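Local coordinates for protein propionate kinase (Francisella tularensis subsp. tularensis, PDB 3KHY) that probably catalyses reversible, magnesium-dependent phosphoryl transfer from ATP to acetate or propionate, as a kinase of the acetokinase family, at residues A[80-85]-A[133-138]; A[2-7]-A[379-384]. One frame throughout, in Å; residues are numbered along the deposited sequence.

Interaction 1: A[80-85]-A[133-138]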
loop_
_atom_site.group_PDB
_atom_site.type_symbol
_atom_site.label_atom_id
_atom_site.label_comp_id
_atom_site.label_asym_id
_atom_site.label_seq_id
_atom_site.Cartn_x
_atom_site.Cartn_y
_atom_site.Cartn_z
ATOM N N VAL A 80 -20.629 -11.476 36.063
ATOM C CA VAL A 80 -20.314 -12.897 35.916
ATOM C C VAL A 80 -18.950 -13.142 35.276
ATOM O O VAL A 80 -18.405 -14.236 35.375
ATOM C CB VAL A 80 -21.406 -13.636 35.114
ATOM C CG1 VAL A 80 -21.487 -13.096 33.707
ATOM C CG2 VAL A 80 -21.138 -15.130 35.095
ATOM N N ALA A 81 -18.399 -12.131 34.613
ATOM C CA ALA A 81 -17.077 -12.271 34.008
ATOM C C ALA A 81 -16.489 -10.927 33.601
ATOM O O ALA A 81 -17.188 -9.910 33.591
ATOM C CB ALA A 81 -17.131 -13.213 32.814
ATOM N N ILE A 82 -15.199 -10.938 33.274
ATOM C CA ILE A 82 -14.494 -9.749 32.801
ATOM C C ILE A 82 -13.916 -9.990 31.404
ATOM O O ILE A 82 -13.203 -10.972 31.179
ATOM C CB ILE A 82 -13.348 -9.370 33.753
ATOM C CG1 ILE A 82 -13.880 -9.166 35.173
ATOM C CG2 ILE A 82 -12.625 -8.121 33.268
ATOM C CD1 ILE A 82 -12.789 -9.001 36.202
ATOM N N GLY A 83 -14.229 -9.100 30.466
ATOM C CA GLY A 83 -13.679 -9.191 29.122
ATOM C C GLY A 83 -12.655 -8.102 28.870
ATOM O O GLY A 83 -12.930 -6.928 29.113
ATOM N N HIS A 84 -11.475 -8.497 28.398
ATOM C CA HIS A 84 -10.374 -7.572 28.158
ATOM C C HIS A 84 -10.126 -7.416 26.677
ATOM O O HIS A 84 -9.970 -8.407 25.961
ATOM C CB HIS A 84 -9.078 -8.101 28.777
ATOM C CG HIS A 84 -9.128 -8.246 30.267
ATOM N ND1 HIS A 84 -8.656 -7.277 31.123
ATOM C CD2 HIS A 84 -9.586 -9.251 31.050
ATOM C CE1 HIS A 84 -8.821 -7.676 32.372
ATOM N NE2 HIS A 84 -9.389 -8.869 32.356
ATOM N N ARG A 85 -10.075 -6.172 26.216
ATOM C CA ARG A 85 -9.569 -5.898 24.883
ATOM C C ARG A 85 -8.075 -6.160 24.891
ATOM O O ARG A 85 -7.374 -5.761 25.826
ATOM C CB ARG A 85 -9.829 -4.438 24.504
ATOM C CG ARG A 85 -9.485 -4.104 23.055
ATOM C CD ARG A 85 -9.907 -2.668 22.724
ATOM N NE ARG A 85 -10.001 -2.458 21.285
ATOM C CZ ARG A 85 -11.144 -2.236 20.641
ATOM N NH1 ARG A 85 -12.288 -2.173 21.312
ATOM N NH2 ARG A 85 -11.142 -2.060 19.327
ATOM N N PRO A 133 -11.106 -12.000 42.129
ATOM C CA PRO A 133 -10.563 -13.363 42.054
ATOM C C PRO A 133 -11.581 -14.425 41.647
ATOM O O PRO A 133 -11.194 -15.466 41.111
ATOM C CB PRO A 133 -10.091 -13.626 43.490
ATOM C CG PRO A 133 -10.894 -12.691 44.327
ATOM C CD PRO A 133 -11.020 -11.457 43.494
ATOM N N GLU A 134 -12.859 -14.167 41.900
ATOM C CA GLU A 134 -13.900 -15.153 41.640
ATOM C C GLU A 134 -14.314 -15.205 40.169
ATOM O O GLU A 134 -14.899 -16.188 39.717
ATOM C CB GLU A 134 -15.128 -14.877 42.517
ATOM C CG GLU A 134 -14.880 -15.012 44.018
ATOM C CD GLU A 134 -16.113 -14.685 44.852
ATOM O OE1 GLU A 134 -17.105 -14.182 44.283
ATOM O OE2 GLU A 134 -16.089 -14.930 46.079
ATOM N N LEU A 135 -14.001 -14.154 39.420
ATOM C CA LEU A 135 -14.532 -14.021 38.068
ATOM C C LEU A 135 -13.655 -14.643 36.980
ATOM O O LEU A 135 -12.441 -14.447 36.962
ATOM C CB LEU A 135 -14.800 -12.553 37.757
ATOM C CG LEU A 135 -15.900 -11.921 38.607
ATOM C CD1 LEU A 135 -16.052 -10.456 38.261
ATOM C CD2 LEU A 135 -17.217 -12.664 38.425
ATOM N N PRO A 136 -14.280 -15.401 36.068
ATOM C CA PRO A 136 -13.570 -15.859 34.873
ATOM C C PRO A 136 -13.221 -14.635 34.027
ATOM O O PRO A 136 -13.931 -13.626 34.089
ATOM C CB PRO A 136 -14.614 -16.714 34.143
ATOM C CG PRO A 136 -15.745 -16.899 35.103
ATOM C CD PRO A 136 -15.710 -15.739 36.027
ATOM N N GLN A 137 -12.138 -14.717 33.263
ATOM C CA GLN A 137 -11.711 -13.608 32.423
ATOM C C GLN A 137 -11.484 -14.079 30.991
ATOM O O GLN A 137 -11.044 -15.208 30.755
ATOM C CB GLN A 137 -10.448 -12.958 32.990
ATOM C CG GLN A 137 -10.560 -12.604 34.463
ATOM C CD GLN A 137 -9.439 -11.704 34.938
ATOM O OE1 GLN A 137 -8.726 -12.032 35.882
ATOM N NE2 GLN A 137 -9.280 -10.564 34.290
ATOM N N VAL A 138 -11.797 -13.208 30.039
ATOM C CA VAL A 138 -11.673 -13.525 28.620
ATOM C C VAL A 138 -10.902 -12.420 27.896
ATOM O O VAL A 138 -11.077 -11.237 28.195
ATOM C CB VAL A 138 -13.065 -13.699 27.970
ATOM C CG1 VAL A 138 -12.972 -13.651 26.442
ATOM C CG2 VAL A 138 -13.709 -15.002 28.432
#

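Interaction 2: A[2-7]-A[379-384]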
loop_
_atom_site.group_PDB
_atom_site.type_symbol
_atom_site.label_atom_id
_atom_site.label_comp_id
_atom_site.label_asym_id
_atom_site.label_seq_id
_atom_site.Cartn_x
_atom_site.Cartn_y
_atom_site.Cartn_z
ATOM N N SER A 2 -27.524 -11.011 34.284
ATOM C CA SER A 2 -26.087 -10.994 34.539
ATOM C C SER A 2 -25.386 -9.895 33.738
ATOM O O SER A 2 -25.899 -9.425 32.719
ATOM C CB SER A 2 -25.469 -12.355 34.220
ATOM O OG SER A 2 -25.579 -12.648 32.842
ATOM N N GLU A 3 -24.210 -9.496 34.210
ATOM C CA GLU A 3 -23.466 -8.408 33.600
ATOM C C GLU A 3 -22.000 -8.770 33.374
ATOM O O GLU A 3 -21.421 -9.565 34.112
ATOM C CB GLU A 3 -23.584 -7.147 34.461
ATOM C CG GLU A 3 -25.026 -6.642 34.597
ATOM C CD GLU A 3 -25.179 -5.533 35.627
ATOM O OE1 GLU A 3 -24.152 -4.966 36.056
ATOM O OE2 GLU A 3 -26.329 -5.229 36.009
ATOM N N ILE A 4 -21.411 -8.180 32.342
ATOM C CA ILE A 4 -20.003 -8.383 32.019
ATOM C C ILE A 4 -19.283 -7.047 32.155
ATOM O O ILE A 4 -19.779 -6.008 31.686
ATOM C CB ILE A 4 -19.833 -8.855 30.570
ATOM C CG1 ILE A 4 -20.612 -10.148 30.320
ATOM C CG2 ILE A 4 -18.357 -9.035 30.240
ATOM C CD1 ILE A 4 -19.840 -11.396 30.657
ATOM N N LEU A 5 -18.127 -7.064 32.805
ATOM C CA LEU A 5 -17.309 -5.871 32.924
ATOM C C LEU A 5 -16.331 -5.885 31.765
ATOM O O LEU A 5 -15.560 -6.823 31.628
ATOM C CB LEU A 5 -16.540 -5.867 34.249
ATOM C CG LEU A 5 -15.615 -4.669 34.440
ATOM C CD1 LEU A 5 -16.419 -3.376 34.388
ATOM C CD2 LEU A 5 -14.847 -4.778 35.745
ATOM N N VAL A 6 -16.366 -4.851 30.932
ATOM C CA VAL A 6 -15.521 -4.798 29.738
ATOM C C VAL A 6 -14.420 -3.764 29.913
ATOM O O VAL A 6 -14.692 -2.610 30.253
ATOM C CB VAL A 6 -16.353 -4.472 28.481
ATOM C CG1 VAL A 6 -15.453 -4.361 27.248
ATOM C CG2 VAL A 6 -17.404 -5.535 28.264
ATOM N N LEU A 7 -13.170 -4.177 29.706
ATOM C CA LEU A 7 -12.043 -3.292 29.980
ATOM C C LEU A 7 -11.118 -3.112 28.801
ATOM O O LEU A 7 -10.862 -4.044 28.039
ATOM C CB LEU A 7 -11.201 -3.829 31.144
ATOM C CG LEU A 7 -11.903 -4.060 32.474
ATOM C CD1 LEU A 7 -10.916 -4.711 33.438
ATOM C CD2 LEU A 7 -12.454 -2.734 33.041
ATOM N N GLU A 379 -18.620 -11.974 23.229
ATOM C CA GLU A 379 -17.545 -12.957 23.103
ATOM C C GLU A 379 -17.232 -13.594 24.448
ATOM O O GLU A 379 -16.939 -14.788 24.544
ATOM C CB GLU A 379 -16.284 -12.279 22.565
ATOM C CG GLU A 379 -16.383 -11.917 21.107
ATOM C CD GLU A 379 -16.260 -13.142 20.244
ATOM O OE1 GLU A 379 -15.189 -13.783 20.301
ATOM O OE2 GLU A 379 -17.230 -13.474 19.535
ATOM N N THR A 380 -17.279 -12.775 25.490
ATOM C CA THR A 380 -16.966 -13.231 26.842
ATOM C C THR A 380 -18.059 -14.168 27.362
ATOM O O THR A 380 -17.774 -15.271 27.822
ATOM C CB THR A 380 -16.781 -12.032 27.792
ATOM O OG1 THR A 380 -15.665 -11.245 27.346
ATOM C CG2 THR A 380 -16.535 -12.504 29.233
ATOM N N GLN A 381 -19.307 -13.727 27.262
ATOM C CA GLN A 381 -20.460 -14.538 27.639
ATOM C C GLN A 381 -20.417 -15.920 26.972
ATOM O O GLN A 381 -20.732 -16.938 27.592
ATOM C CB GLN A 381 -21.748 -13.813 27.246
ATOM C CG GLN A 381 -23.020 -14.631 27.433
ATOM C CD GLN A 381 -23.380 -14.820 28.887
ATOM O OE1 GLN A 381 -22.952 -14.051 29.749
ATOM N NE2 GLN A 381 -24.176 -15.845 29.172
ATOM N N ASN A 382 -20.020 -15.945 25.706
ATOM C CA ASN A 382 -19.975 -17.179 24.939
ATOM C C ASN A 382 -19.050 -18.231 25.549
ATOM O O ASN A 382 -19.247 -19.426 25.341
ATOM C CB ASN A 382 -19.556 -16.891 23.497
ATOM C CG ASN A 382 -19.597 -18.130 22.622
ATOM O OD1 ASN A 382 -18.604 -18.492 21.991
ATOM N ND2 ASN A 382 -20.748 -18.790 22.586
ATOM N N LEU A 383 -18.058 -17.785 26.311
ATOM C CA LEU A 383 -17.055 -18.692 26.866
ATOM C C LEU A 383 -17.257 -19.077 28.334
ATOM O O LEU A 383 -16.459 -19.838 28.878
ATOM C CB LEU A 383 -15.656 -18.100 26.713
ATOM C CG LEU A 383 -15.104 -17.941 25.302
ATOM C CD1 LEU A 383 -13.809 -17.148 25.346
ATOM C CD2 LEU A 383 -14.891 -19.304 24.677
ATOM N N ILE A 384 -18.294 -18.555 28.980
ATOM C CA ILE A 384 -18.488 -18.817 30.408
ATOM C C ILE A 384 -19.762 -19.608 30.696
ATOM O O ILE A 384 -20.257 -20.341 29.842
ATOM C CB ILE A 384 -18.516 -17.517 31.234
ATOM C CG1 ILE A 384 -19.800 -16.738 30.958
ATOM C CG2 ILE A 384 -17.281 -16.664 30.951
ATOM C CD1 ILE A 384 -19.944 -15.510 31.808
#

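Interaction 1: A[80-85]-A[133-138]
I82 and Q137 pair across two parallel strands, and V138 follows opposite G83. I82 is gripped through both ends of its backbone. I82 N donates to P136 O at 3.1 Å. I82 O accepts from V138 N at 2.9 Å and also receives the CA-H of Q137. One step on, H84 N reaches V138 O at 2.8 Å. The pair belongs to the ASKHA (actin-like ATPase) core. The connection between the two strands contains strand 97-98 and helix 101-109. Helix 118-131 then leads into the 133-138 segment and packs on the sheet.

The side chains of I82, H84 and Q137 lie on the face of the sheet covered by this helix. V138 turns to the other face, where T380 and L383 meet it. With chi1 at -56°, I82 CG1 sits beside its backbone N and touches L135 CD1 at 4.0 Å. These two side chains cross at about a right angle. The extended Q137 side chain brings NE2 to the edge of the H84 ring. NE2 of Q137 and NE2 of H84 are 2.6 Å apart, but the N-H...N angle is only 118°. The bond is weak, and its short length makes it doubtful.

Interaction 2: A[2-7]-A[379-384]
I4 on strand 3-9 meets T380 near the end of helix 372-382, methyl against methyl. I4 CD1 lies 3.8 Å from T380 CG2, and I4 CG2 lies 4.0 Å from that same T380 CG2. The two side chains slide past each other in opposite directions. T380 CB points toward the strand, and CG2, anti to the backbone N, makes the contact. The T380 hydroxyl is on another branch and is bonded to I376 O, one turn back in the helix. The tight part is therefore purely apolar. A377 of the same helix and P21 also touch I4.

This is packing of the C-terminal helix against the N-terminal-domain sheet of the ASKHA fold, on the chain's first strand, 3-9. Beyond T380, L383 N bonds to T380 O at 2.9 Å, and I384 N bonds to Q381 O at 3.2 Å. I384 CD1 lies 4.3 Å from I4 CD1.

Contacts are looser toward the start of the strand. I384, the last residue, is exposed, and S2 is partly exposed and poorly ordered. The Q381 chain bends at chi2 (71°), which places CD. Q381 OE1 ends 4.2 Å from I4 CD1 and 4.3 Å from S2 OG. The gap to S2 OG is too wide for a hydrogen bond.

Q381 OE1 is buried here with no polar partner in the model. The contact thus rests on van der Waals packing of methyl groups, and the polar side chain at its margin adds no directional bond.

Interactions 1 and 2 have centres about 7 Å apart. They meet because strands 79-86 and 3-9 are neighbours in one sheet. V80 N to E3 O and G83 O to L7 N, each 2.8 Å, are probable hydrogen bonds joining them. The C-terminal segment also reaches interaction 1. I384 CD1 lies close to V80 CG1, and T380 OG1 lies 3.4 Å from G83 CA. R85, within segment 80-85 and near the end of strand 79-86, is predicted to bind substrate. R85 forms salt bridges with D142, the predicted proton donor/acceptor, and with E372, a predicted magnesium ligand. The T380 side chain is about 9 Å from that of R85, between nearest side-chain atoms.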